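Local structure of ethanolamine kinase Pv091845 (Plasmodium vivax, 2QG7) at residues F390-L395 with E401-L406; I166-Y171 with I179-D184. The protein probably phosphorylates ethanolamine to phosphoethanolamine, the first of three steps from ethanolamine to phosphatidylethanolamine. All coordinates share one frame; numbering follows the deposited sequence.

Contact 1: residues F390-L395 with E401-L406; sequences FIMHYL and ELINQL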
# COMPACT_ATOMS: atom_id res chain seq x y z
N PHE D 390 28.06 -3.23 1.98
CA PHE D 390 28.00 -2.32 0.82
C PHE D 390 29.04 -1.20 0.94
O PHE D 390 29.75 -0.84 -0.02
CB PHE D 390 26.60 -1.70 0.72
CG PHE D 390 26.39 -0.78 -0.48
CD1 PHE D 390 25.85 -1.26 -1.67
CD2 PHE D 390 26.67 0.59 -0.40
CE1 PHE D 390 25.62 -0.41 -2.75
CE2 PHE D 390 26.45 1.44 -1.50
CZ PHE D 390 25.93 0.95 -2.66
N ILE D 391 29.09 -0.65 2.14
CA ILE D 391 29.90 0.53 2.44
C ILE D 391 31.39 0.17 2.44
O ILE D 391 32.22 0.98 2.08
CB ILE D 391 29.43 1.20 3.75
CG1 ILE D 391 28.06 1.87 3.48
CG2 ILE D 391 30.46 2.21 4.25
CD1 ILE D 391 27.34 2.42 4.67
N MET D 392 31.71 -1.06 2.85
CA MET D 392 33.07 -1.56 2.75
C MET D 392 33.57 -1.49 1.30
O MET D 392 34.68 -0.99 1.04
CB MET D 392 33.15 -2.99 3.29
CG MET D 392 34.51 -3.68 3.02
SD MET D 392 34.36 -5.46 3.27
CE MET D 392 34.69 -5.50 5.06
N HIS D 393 32.76 -1.99 0.36
CA HIS D 393 33.14 -1.97 -1.05
C HIS D 393 32.89 -0.62 -1.70
O HIS D 393 33.36 -0.36 -2.81
CB HIS D 393 32.47 -3.09 -1.83
CG HIS D 393 32.86 -4.46 -1.37
ND1 HIS D 393 34.09 -5.02 -1.66
CD2 HIS D 393 32.18 -5.38 -0.65
CE1 HIS D 393 34.14 -6.23 -1.14
NE2 HIS D 393 33.00 -6.48 -0.52
N TYR D 394 32.16 0.24 -1.01
CA TYR D 394 31.97 1.61 -1.48
C TYR D 394 33.23 2.40 -1.19
O TYR D 394 33.78 3.06 -2.05
CB TYR D 394 30.71 2.28 -0.84
CG TYR D 394 30.60 3.77 -1.08
CD1 TYR D 394 30.14 4.28 -2.31
CD2 TYR D 394 30.97 4.68 -0.11
CE1 TYR D 394 30.03 5.66 -2.52
CE2 TYR D 394 30.92 6.05 -0.33
CZ TYR D 394 30.42 6.53 -1.54
OH TYR D 394 30.31 7.89 -1.76
N LEU D 395 33.68 2.37 0.06
CA LEU D 395 34.84 3.12 0.47
C LEU D 395 36.16 2.49 -0.02
O LEU D 395 37.11 3.21 -0.24
CB LEU D 395 34.85 3.28 1.99
CG LEU D 395 33.84 4.24 2.58
CD1 LEU D 395 33.82 4.06 4.05
CD2 LEU D 395 34.11 5.71 2.21
N GLU D 401 36.23 1.56 11.45
CA GLU D 401 35.97 2.90 12.02
C GLU D 401 35.51 3.84 10.92
O GLU D 401 34.79 4.82 11.17
CB GLU D 401 37.20 3.51 12.73
CG GLU D 401 37.82 2.68 13.89
CD GLU D 401 36.97 2.72 15.20
OE1 GLU D 401 37.53 2.46 16.30
OE2 GLU D 401 35.73 2.98 15.12
N LEU D 402 35.99 3.56 9.71
CA LEU D 402 35.64 4.41 8.59
C LEU D 402 34.28 3.97 8.01
O LEU D 402 33.44 4.82 7.68
CB LEU D 402 36.76 4.45 7.55
CG LEU D 402 36.67 5.60 6.53
CD1 LEU D 402 36.97 6.96 7.23
CD2 LEU D 402 37.64 5.37 5.31
N ILE D 403 34.09 2.64 7.93
CA ILE D 403 32.81 2.03 7.57
C ILE D 403 31.67 2.40 8.51
O ILE D 403 30.68 2.97 8.05
CB ILE D 403 32.89 0.52 7.44
CG1 ILE D 403 33.97 0.14 6.43
CG2 ILE D 403 31.54 -0.04 6.96
CD1 ILE D 403 34.35 -1.33 6.46
N ASN D 404 31.81 2.13 9.81
CA ASN D 404 30.80 2.50 10.83
C ASN D 404 30.45 3.99 10.87
O ASN D 404 29.38 4.39 11.28
CB ASN D 404 31.23 2.02 12.21
CG ASN D 404 31.05 0.54 12.38
OD1 ASN D 404 30.49 -0.12 11.52
ND2 ASN D 404 31.51 0.01 13.49
N GLN D 405 31.36 4.81 10.42
CA GLN D 405 31.16 6.22 10.53
C GLN D 405 30.29 6.67 9.37
O GLN D 405 29.55 7.68 9.49
CB GLN D 405 32.54 6.87 10.48
CG GLN D 405 32.57 8.30 10.88
CD GLN D 405 33.91 8.72 11.48
OE1 GLN D 405 34.93 7.95 11.41
NE2 GLN D 405 33.90 9.97 12.07
N LEU D 406 30.39 5.97 8.23
CA LEU D 406 29.51 6.27 7.11
C LEU D 406 28.11 5.61 7.31
O LEU D 406 27.10 6.16 6.87
CB LEU D 406 30.16 5.92 5.76
CG LEU D 406 29.39 6.14 4.44
CD1 LEU D 406 28.78 7.58 4.25
CD2 LEU D 406 30.27 5.82 3.26
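Two consecutive helices joined by a short turn, 384-395 and 400-410, meet here through Ile391, Tyr394 and Leu395 of the first and Ile403 and Leu406 of the second. Their local axes approach to 9.3 Å and cross at 113°, nearer perpendicular than antiparallel. Six apolar side-chain pairs make the interface, which buries 358 Å² over both sides, and no hydrogen bond crosses it.

Leu406 supplies the wedge. With its CG trans to the backbone N (chi1 179°), the side chain reaches across to the other helix and its CD2 branch enters a group of three residues. Leu406 CD2 lies 3.6 Å from Tyr394 CD2, meeting the ring obliquely while the two side chains run roughly at right angles. The same methyl is 3.7 Å from Ile391 CG2 and 4.0 Å from Leu395 CG. Ile391 in turn uses one methyl twice: its CG2 also touches Ile403 CG2 at 3.7 Å, the two isoleucines passing in opposite directions. The CD1 end of Ile403 rests 3.8 Å from Met392 CB, close to the first helix's backbone, as befits the nearest pair of CA atoms, Met392 and Ile403, 6.0 Å apart. Near the turn, Leu395 CD1 packs against the main chain of the second helix, 3.7 Å from Leu402 O.

Beyond the two segments, the Tyr394 hydroxyl is hydrogen-bonded to His210 ND1 and its ring has a cation-pi contact with Lys207. Arg360 of helix 360-369 touches Tyr394, Leu395 and Leu406. Closed by branched aliphatic residues with a tyrosine at their border, this is a pair of consecutive helices crossing steeply over a short connection, in the mainly helical lobe of the protein-kinase-like fold.

Contact 2: residues I166-Y171 with I179-D184; sequences IAKKIY and IEEFMD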
# COMPACT_ATOMS: atom_id res chain seq x y z
N ILE D 166 30.72 6.93 -17.17
CA ILE D 166 29.66 6.24 -16.39
C ILE D 166 28.29 6.31 -17.08
O ILE D 166 27.43 5.45 -16.86
CB ILE D 166 29.57 6.73 -14.94
CG1 ILE D 166 29.59 8.26 -14.92
CG2 ILE D 166 30.72 6.12 -14.06
CD1 ILE D 166 29.62 8.80 -13.49
N ALA D 167 28.14 7.34 -17.93
CA ALA D 167 27.02 7.44 -18.86
C ALA D 167 27.48 7.10 -20.29
O ALA D 167 28.64 7.32 -20.66
CB ALA D 167 26.38 8.84 -18.81
N LYS D 168 26.56 6.54 -21.08
CA LYS D 168 26.80 6.28 -22.50
C LYS D 168 26.63 7.58 -23.29
O LYS D 168 26.24 8.64 -22.73
CB LYS D 168 25.86 5.19 -22.99
CG LYS D 168 26.24 3.80 -22.51
CD LYS D 168 27.16 3.12 -23.53
CE LYS D 168 28.40 2.54 -22.85
NZ LYS D 168 28.03 1.57 -21.74
N LYS D 169 26.96 7.52 -24.59
CA LYS D 169 26.92 8.74 -25.43
C LYS D 169 25.52 9.07 -25.88
O LYS D 169 24.79 8.21 -26.33
CB LYS D 169 27.85 8.63 -26.64
CG LYS D 169 27.76 9.83 -27.59
CD LYS D 169 29.09 10.17 -28.30
CE LYS D 169 29.56 8.95 -29.17
NZ LYS D 169 30.97 9.14 -29.68
N ILE D 170 25.15 10.33 -25.73
CA ILE D 170 23.92 10.85 -26.30
C ILE D 170 24.24 11.59 -27.59
O ILE D 170 24.99 12.57 -27.56
CB ILE D 170 23.19 11.80 -25.33
CG1 ILE D 170 22.80 11.07 -24.05
CG2 ILE D 170 21.94 12.45 -26.01
CD1 ILE D 170 22.45 12.01 -22.96
N TYR D 171 23.66 11.14 -28.70
CA TYR D 171 23.98 11.68 -30.03
C TYR D 171 23.26 13.00 -30.35
O TYR D 171 23.91 13.99 -30.73
CB TYR D 171 23.67 10.63 -31.08
CG TYR D 171 24.45 9.34 -30.93
CD1 TYR D 171 25.81 9.29 -31.23
CD2 TYR D 171 23.82 8.16 -30.52
CE1 TYR D 171 26.53 8.11 -31.11
CE2 TYR D 171 24.53 6.96 -30.40
CZ TYR D 171 25.89 6.94 -30.70
OH TYR D 171 26.62 5.78 -30.58
N ILE D 179 18.36 10.93 -28.95
CA ILE D 179 18.92 9.71 -29.53
C ILE D 179 20.25 9.39 -28.84
O ILE D 179 21.20 10.18 -28.87
CB ILE D 179 19.13 9.78 -31.08
CG1 ILE D 179 17.88 10.31 -31.80
CG2 ILE D 179 19.49 8.39 -31.62
CD1 ILE D 179 18.12 10.73 -33.27
N GLU D 180 20.32 8.20 -28.25
CA GLU D 180 21.46 7.84 -27.43
C GLU D 180 21.96 6.44 -27.78
O GLU D 180 21.29 5.67 -28.47
CB GLU D 180 21.13 7.98 -25.92
CG GLU D 180 20.05 7.04 -25.42
CD GLU D 180 19.59 7.30 -23.98
OE1 GLU D 180 19.32 8.45 -23.60
OE2 GLU D 180 19.46 6.31 -23.23
N GLU D 181 23.17 6.16 -27.29
CA GLU D 181 23.90 4.92 -27.55
C GLU D 181 23.23 3.79 -26.82
O GLU D 181 22.95 3.88 -25.62
CB GLU D 181 25.34 5.08 -27.04
CG GLU D 181 26.32 4.06 -27.56
CD GLU D 181 27.73 4.22 -26.97
OE1 GLU D 181 28.28 3.19 -26.51
OE2 GLU D 181 28.30 5.35 -26.97
N PHE D 182 22.98 2.71 -27.56
CA PHE D 182 22.42 1.52 -26.99
C PHE D 182 23.48 0.78 -26.20
O PHE D 182 24.64 0.64 -26.63
CB PHE D 182 21.83 0.62 -28.07
CG PHE D 182 21.30 -0.70 -27.56
CD1 PHE D 182 20.04 -0.77 -26.95
CD2 PHE D 182 22.05 -1.86 -27.70
CE1 PHE D 182 19.55 -2.01 -26.47
CE2 PHE D 182 21.57 -3.09 -27.24
CZ PHE D 182 20.32 -3.16 -26.62
N MET D 183 23.08 0.31 -25.02
CA MET D 183 23.93 -0.55 -24.21
C MET D 183 23.20 -1.86 -23.93
O MET D 183 22.08 -1.88 -23.43
CB MET D 183 24.30 0.17 -22.92
CG MET D 183 25.33 -0.56 -22.04
SD MET D 183 25.50 0.19 -20.38
CE MET D 183 23.81 0.07 -19.78
N ASP D 184 23.85 -2.97 -24.26
CA ASP D 184 23.31 -4.31 -23.98
C ASP D 184 23.41 -4.64 -22.48
O ASP D 184 24.21 -4.03 -21.75
CB ASP D 184 24.07 -5.34 -24.80
CG ASP D 184 23.15 -6.28 -25.58
OD1 ASP D 184 22.18 -6.83 -24.98
OD2 ASP D 184 23.42 -6.45 -26.81
O HOH W 1 24.67 3.16 -30.35
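Ile170 and Glu180 face each other as an antiparallel non-hydrogen-bonded pair, with CA atoms 4.0 Å apart, and backbone bonds flank them. Glu181 N donates to Lys169 O at 2.8 Å, with an N-H...O angle of 155°. Tyr171 N donates to Ile179 O at 2.6 Å, but the angle of 138° makes this bond more bent.

Around this backbone core, Glu181 carries most of the side-chain contact. Its CG stands trans to the backbone N (chi1 -164°) and the chain beyond is extended, which lays the carboxylate alongside the opposing segment. Glu181 OE2 accepts a weak bond from Lys169 N at 3.5 Å, while Glu181 OE1 lies 3.2 Å from Lys168 CD. The latter is a contact with the aliphatic part of the lysine: the bent Lys168 chain carries its ammonium past the carboxylate to Met183, where Lys168 NZ comes within 3.2 Å of Met183 SD. The Tyr171 ring leans obliquely over the backbone of the second segment, with Tyr171 CE2 3.5 Å from Glu181 N. Its hydroxyl shares a water with Phe182 N, which donates to that water, and so links the ring to the chain just beyond the strand.

Farther out, Glu180 forms salt bridges with Arg139 of the neighbouring strand 136-141 and with Arg178, and Glu180 also joins Leu137 through the backbone, so one side of the pair is tied into the sheet. Ile170 touches Ser158 of helix 151-163. Beyond the pairing the second segment runs on to Asp184, whose O is bonded to Thr305 OG1. This is a beta hairpin at one edge of a five-stranded antiparallel sheet; strand 177-181 runs on into what is probably the linker between the lobes, as in the protein-kinase-like fold.

Along the chain the hairpin of contact 2 is complete well before the helices of contact 1 begin, and both belong to the choline/ethanolamine kinase region. Their centres lie 31 Å apart and the nearest atoms about 11 Å, without touching, and they share no helix or strand. Contact 2 belongs to the five-stranded antiparallel sheet, at the hairpin of strands 170-174 and 177-181; contact 1 joins helices 384-395 and 400-410, near helices 196-210 and 360-369. Contact 1 lies farther out, 25 Å from the chain centre against 16 Å. Together they sample the lobe built on the five-stranded sheet and the mainly helical lobe, consistent with a two-lobed kinase architecture.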